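Triphenylmethane reductase (Citrobacter sp., PDB 2JL1) binds NADP(H) and probably uses it to reduce triphenylmethane dyes, a reaction of interest for the bioremediation of such dyes. Local coordinates at residues Ser167-Val173 / Val199-Thr205. Residues are numbered along the deposited sequence; the frame is centred on the assembly and turned at random.
Sequences SGIVNSV and VSNQPWT
With chi1 of 52°, the indole of Trp204 is folded back over its own backbone and meets Val170, whose CG1 stands anti to the backbone N (chi1 -171°), which lays it against CZ2 and CE2 of the indole. Val170 CB sits over the centre of the six-membered ring, 3.8 Å from its centroid in a CH-pi contact, while CG1 drops to 3.4 Å from Trp204 CZ2. The ring is also held at its edge: Trp204 NE1 donates, almost in the indole plane, to Ser172 OG at 3.0 Å, and that hydroxyl is hydrogen-bonded in turn to Thr144. The example illustrates how a face contact and an edge N-H bond together fix the turn of an indole, while one isolated bridge joins the two loops that carry it.

In that bridge Val170 and Trp204 form a single antiparallel hydrogen-bonded pair, Val170 N to Trp204 O at 2.9 Å and Trp204 N to Val170 O at 3.1 Å. Alongside it, Ile169 CG2 presses tightly on Pro203 CB (3.4 Å). Farther on, Ser200 N bonds to Asn171 O at 2.9 Å, and Ser200 OG accepts from Gln202 N in an ST turn. Asn171 ND2 lies against Val199 but finds its polar partner in Lys262 O.

The contact thus pairs the loop before helix 175-186 with the one leaving strand 194-198, at the edge of an NmrA-like Rossmann sheet, with Val199 against Ala141 of the NADP site.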
ATOM      1  N   SER A 167      -9.469  25.919 -16.611  1.00 20.76           N
ATOM      2  CA  SER A 167     -10.710  26.067 -15.904  1.00 22.07           C
ATOM      3  C   SER A 167     -10.924  24.854 -15.011  1.00 20.78           C
ATOM      4  O   SER A 167     -12.044  24.532 -14.669  1.00 21.83           O
ATOM      5  CB  SER A 167     -11.870  26.228 -16.904  1.00 22.27           C
ATOM      6  OG  SER A 167     -12.075  25.029 -17.639  1.00 27.18           O
ATOM      7  N   GLY A 168      -9.823  24.200 -14.625  1.00 20.18           N
ATOM      8  CA  GLY A 168      -9.849  23.091 -13.711  1.00 19.40           C
ATOM      9  C   GLY A 168     -10.525  23.472 -12.399  1.00 19.10           C
ATOM     10  O   GLY A 168     -10.365  24.584 -11.882  1.00 18.98           O
ATOM     11  N   ILE A 169     -11.347  22.552 -11.912  1.00 19.17           N
ATOM     12  CA  ILE A 169     -12.144  22.765 -10.721  1.00 19.95           C
ATOM     13  C   ILE A 169     -11.346  22.394  -9.457  1.00 20.21           C
ATOM     14  O   ILE A 169     -10.623  21.393  -9.449  1.00 21.46           O
ATOM     15  CB  ILE A 169     -13.456  21.955 -10.832  1.00 20.15           C
ATOM     16  CG1 ILE A 169     -14.326  22.523 -11.981  1.00 19.77           C
ATOM     17  CG2 ILE A 169     -14.224  21.965  -9.516  1.00 20.92           C
ATOM     18  CD1 ILE A 169     -15.488  21.581 -12.375  1.00 21.04           C
ATOM     19  N   VAL A 170     -11.484  23.190  -8.393  1.00 20.35           N
ATOM     20  CA  VAL A 170     -10.694  22.987  -7.183  1.00 18.37           C
ATOM     21  C   VAL A 170     -11.594  22.776  -5.956  1.00 19.40           C
ATOM     22  O   VAL A 170     -12.350  23.659  -5.566  1.00 20.08           O
ATOM     23  CB  VAL A 170      -9.696  24.165  -6.924  1.00 19.12           C
ATOM     24  CG1 VAL A 170      -8.732  23.827  -5.765  1.00 16.92           C
ATOM     25  CG2 VAL A 170      -8.861  24.492  -8.189  1.00 16.45           C
ATOM     26  N   ASN A 171     -11.433  21.629  -5.311  1.00 18.56           N
ATOM     27  CA  ASN A 171     -12.253  21.229  -4.152  1.00 18.78           C
ATOM     28  C   ASN A 171     -11.472  21.405  -2.836  1.00 18.78           C
ATOM     29  O   ASN A 171     -11.790  20.775  -1.804  1.00 18.92           O
ATOM     30  CB  ASN A 171     -12.687  19.771  -4.342  1.00 18.13           C
ATOM     31  CG  ASN A 171     -11.499  18.817  -4.314  1.00 17.99           C
ATOM     32  OD1 ASN A 171     -10.338  19.256  -4.132  1.00 20.32           O
ATOM     33  ND2 ASN A 171     -11.765  17.527  -4.489  1.00 18.23           N
ATOM     34  N   SER A 172     -10.459  22.278  -2.873  1.00 19.56           N
ATOM     35  CA  SER A 172      -9.571  22.509  -1.725  1.00 20.13           C
ATOM     36  C   SER A 172     -10.289  22.957  -0.452  1.00 21.38           C
ATOM     37  O   SER A 172     -11.370  23.535  -0.499  1.00 21.19           O
ATOM     38  CB  SER A 172      -8.471  23.517  -2.078  1.00 20.55           C
ATOM     39  OG  SER A 172      -9.008  24.835  -2.230  1.00 21.38           O
ATOM     40  N   VAL A 173      -9.703  22.669   0.697  0.50 21.61           N
ATOM     41  CA  VAL A 173     -10.200  23.245   1.950  0.50 21.58           C
ATOM     42  C   VAL A 173      -8.981  23.667   2.773  0.50 21.54           C
ATOM     43  O   VAL A 173      -7.895  23.111   2.614  0.50 21.92           O
ATOM     44  CB  VAL A 173     -11.085  22.258   2.745  0.50 21.63           C
ATOM     45  CG1 VAL A 173     -12.435  22.003   2.051  0.50 19.70           C
ATOM     46  CG2 VAL A 173     -10.352  20.952   2.949  0.50 20.72           C
ATOM     47  N   VAL A 199     -13.281  17.273   1.583  1.00 21.38           N
ATOM     48  CA  VAL A 199     -13.138  18.232   0.506  1.00 21.03           C
ATOM     49  C   VAL A 199     -14.306  19.229   0.565  1.00 21.32           C
ATOM     50  O   VAL A 199     -15.273  19.073   1.345  1.00 21.52           O
ATOM     51  CB  VAL A 199     -13.122  17.542  -0.897  1.00 21.37           C
ATOM     52  CG1 VAL A 199     -12.057  16.452  -0.988  1.00 20.41           C
ATOM     53  CG2 VAL A 199     -14.484  16.955  -1.232  1.00 20.23           C
ATOM     54  N   SER A 200     -14.231  20.235  -0.291  1.00 20.71           N
ATOM     55  CA  SER A 200     -15.279  21.258  -0.371  1.00 21.68           C
ATOM     56  C   SER A 200     -16.418  20.791  -1.247  1.00 21.79           C
ATOM     57  O   SER A 200     -16.181  20.196  -2.287  1.00 22.38           O
ATOM     58  CB  SER A 200     -14.711  22.517  -1.018  1.00 21.03           C
ATOM     59  OG  SER A 200     -15.667  23.555  -1.003  1.00 23.32           O
ATOM     60  N   ASN A 201     -17.648  21.118  -0.857  1.00 21.56           N
ATOM     61  CA  ASN A 201     -18.785  20.988  -1.767  1.00 21.85           C
ATOM     62  C   ASN A 201     -19.204  22.346  -2.365  1.00 21.70           C
ATOM     63  O   ASN A 201     -20.338  22.531  -2.808  1.00 21.48           O
ATOM     64  CB  ASN A 201     -19.959  20.262  -1.084  1.00 21.71           C
ATOM     65  CG  ASN A 201     -20.359  20.892   0.233  1.00 22.55           C
ATOM     66  OD1 ASN A 201     -19.942  22.009   0.573  1.00 21.47           O
ATOM     67  ND2 ASN A 201     -21.164  20.159   1.001  1.00 21.84           N
ATOM     68  N   GLN A 202     -18.262  23.282  -2.364  1.00 21.54           N
ATOM     69  CA  GLN A 202     -18.386  24.555  -3.077  1.00 22.29           C
ATOM     70  C   GLN A 202     -17.057  24.865  -3.785  1.00 21.60           C
ATOM     71  O   GLN A 202     -16.329  25.791  -3.404  1.00 21.30           O
ATOM     72  CB  GLN A 202     -18.773  25.695  -2.131  1.00 22.93           C
ATOM     73  CG  GLN A 202     -20.122  25.508  -1.452  1.00 27.21           C
ATOM     74  CD  GLN A 202     -20.441  26.665  -0.542  1.00 34.41           C
ATOM     75  OE1 GLN A 202     -19.981  26.716   0.617  1.00 35.99           O
ATOM     76  NE2 GLN A 202     -21.194  27.629  -1.067  1.00 35.07           N
ATOM     77  N   PRO A 203     -16.749  24.105  -4.836  1.00 20.89           N
ATOM     78  CA  PRO A 203     -15.458  24.245  -5.524  1.00 20.35           C
ATOM     79  C   PRO A 203     -15.372  25.565  -6.308  1.00 20.14           C
ATOM     80  O   PRO A 203     -16.396  26.235  -6.517  1.00 20.67           O
ATOM     81  CB  PRO A 203     -15.421  23.029  -6.465  1.00 20.06           C
ATOM     82  CG  PRO A 203     -16.896  22.667  -6.697  1.00 22.14           C
ATOM     83  CD  PRO A 203     -17.629  23.079  -5.451  1.00 21.51           C
ATOM     84  N   TRP A 204     -14.162  25.902  -6.738  1.00 20.01           N
ATOM     85  CA  TRP A 204     -13.868  27.193  -7.367  1.00 19.75           C
ATOM     86  C   TRP A 204     -12.910  26.976  -8.534  1.00 19.69           C
ATOM     87  O   TRP A 204     -12.394  25.872  -8.741  1.00 20.24           O
ATOM     88  CB  TRP A 204     -13.255  28.145  -6.325  1.00 19.79           C
ATOM     89  CG  TRP A 204     -12.048  27.577  -5.539  1.00 20.51           C
ATOM     90  CD1 TRP A 204     -12.101  26.825  -4.410  1.00 20.73           C
ATOM     91  CD2 TRP A 204     -10.644  27.789  -5.810  1.00 20.99           C
ATOM     92  NE1 TRP A 204     -10.839  26.522  -3.971  1.00 22.30           N
ATOM     93  CE2 TRP A 204      -9.920  27.109  -4.800  1.00 22.72           C
ATOM     94  CE3 TRP A 204      -9.936  28.487  -6.800  1.00 19.53           C
ATOM     95  CZ2 TRP A 204      -8.513  27.089  -4.757  1.00 22.07           C
ATOM     96  CZ3 TRP A 204      -8.542  28.470  -6.768  1.00 21.91           C
ATOM     97  CH2 TRP A 204      -7.839  27.774  -5.754  1.00 21.81           C
ATOM     98  N   THR A 205     -12.702  28.018  -9.323  1.00 19.95           N
ATOM     99  CA  THR A 205     -11.766  27.951 -10.414  1.00 18.68           C
ATOM    100  C   THR A 205     -10.823  29.126 -10.199  1.00 19.15           C
ATOM    101  O   THR A 205     -11.110  30.035  -9.375  1.00 19.76           O
ATOM    102  CB  THR A 205     -12.481  28.082 -11.781  1.00 19.92           C
ATOM    103  OG1 THR A 205     -13.209  29.318 -11.815  1.00 18.25           O
ATOM    104  CG2 THR A 205     -13.472  26.893 -12.004  1.00 18.88           C
TER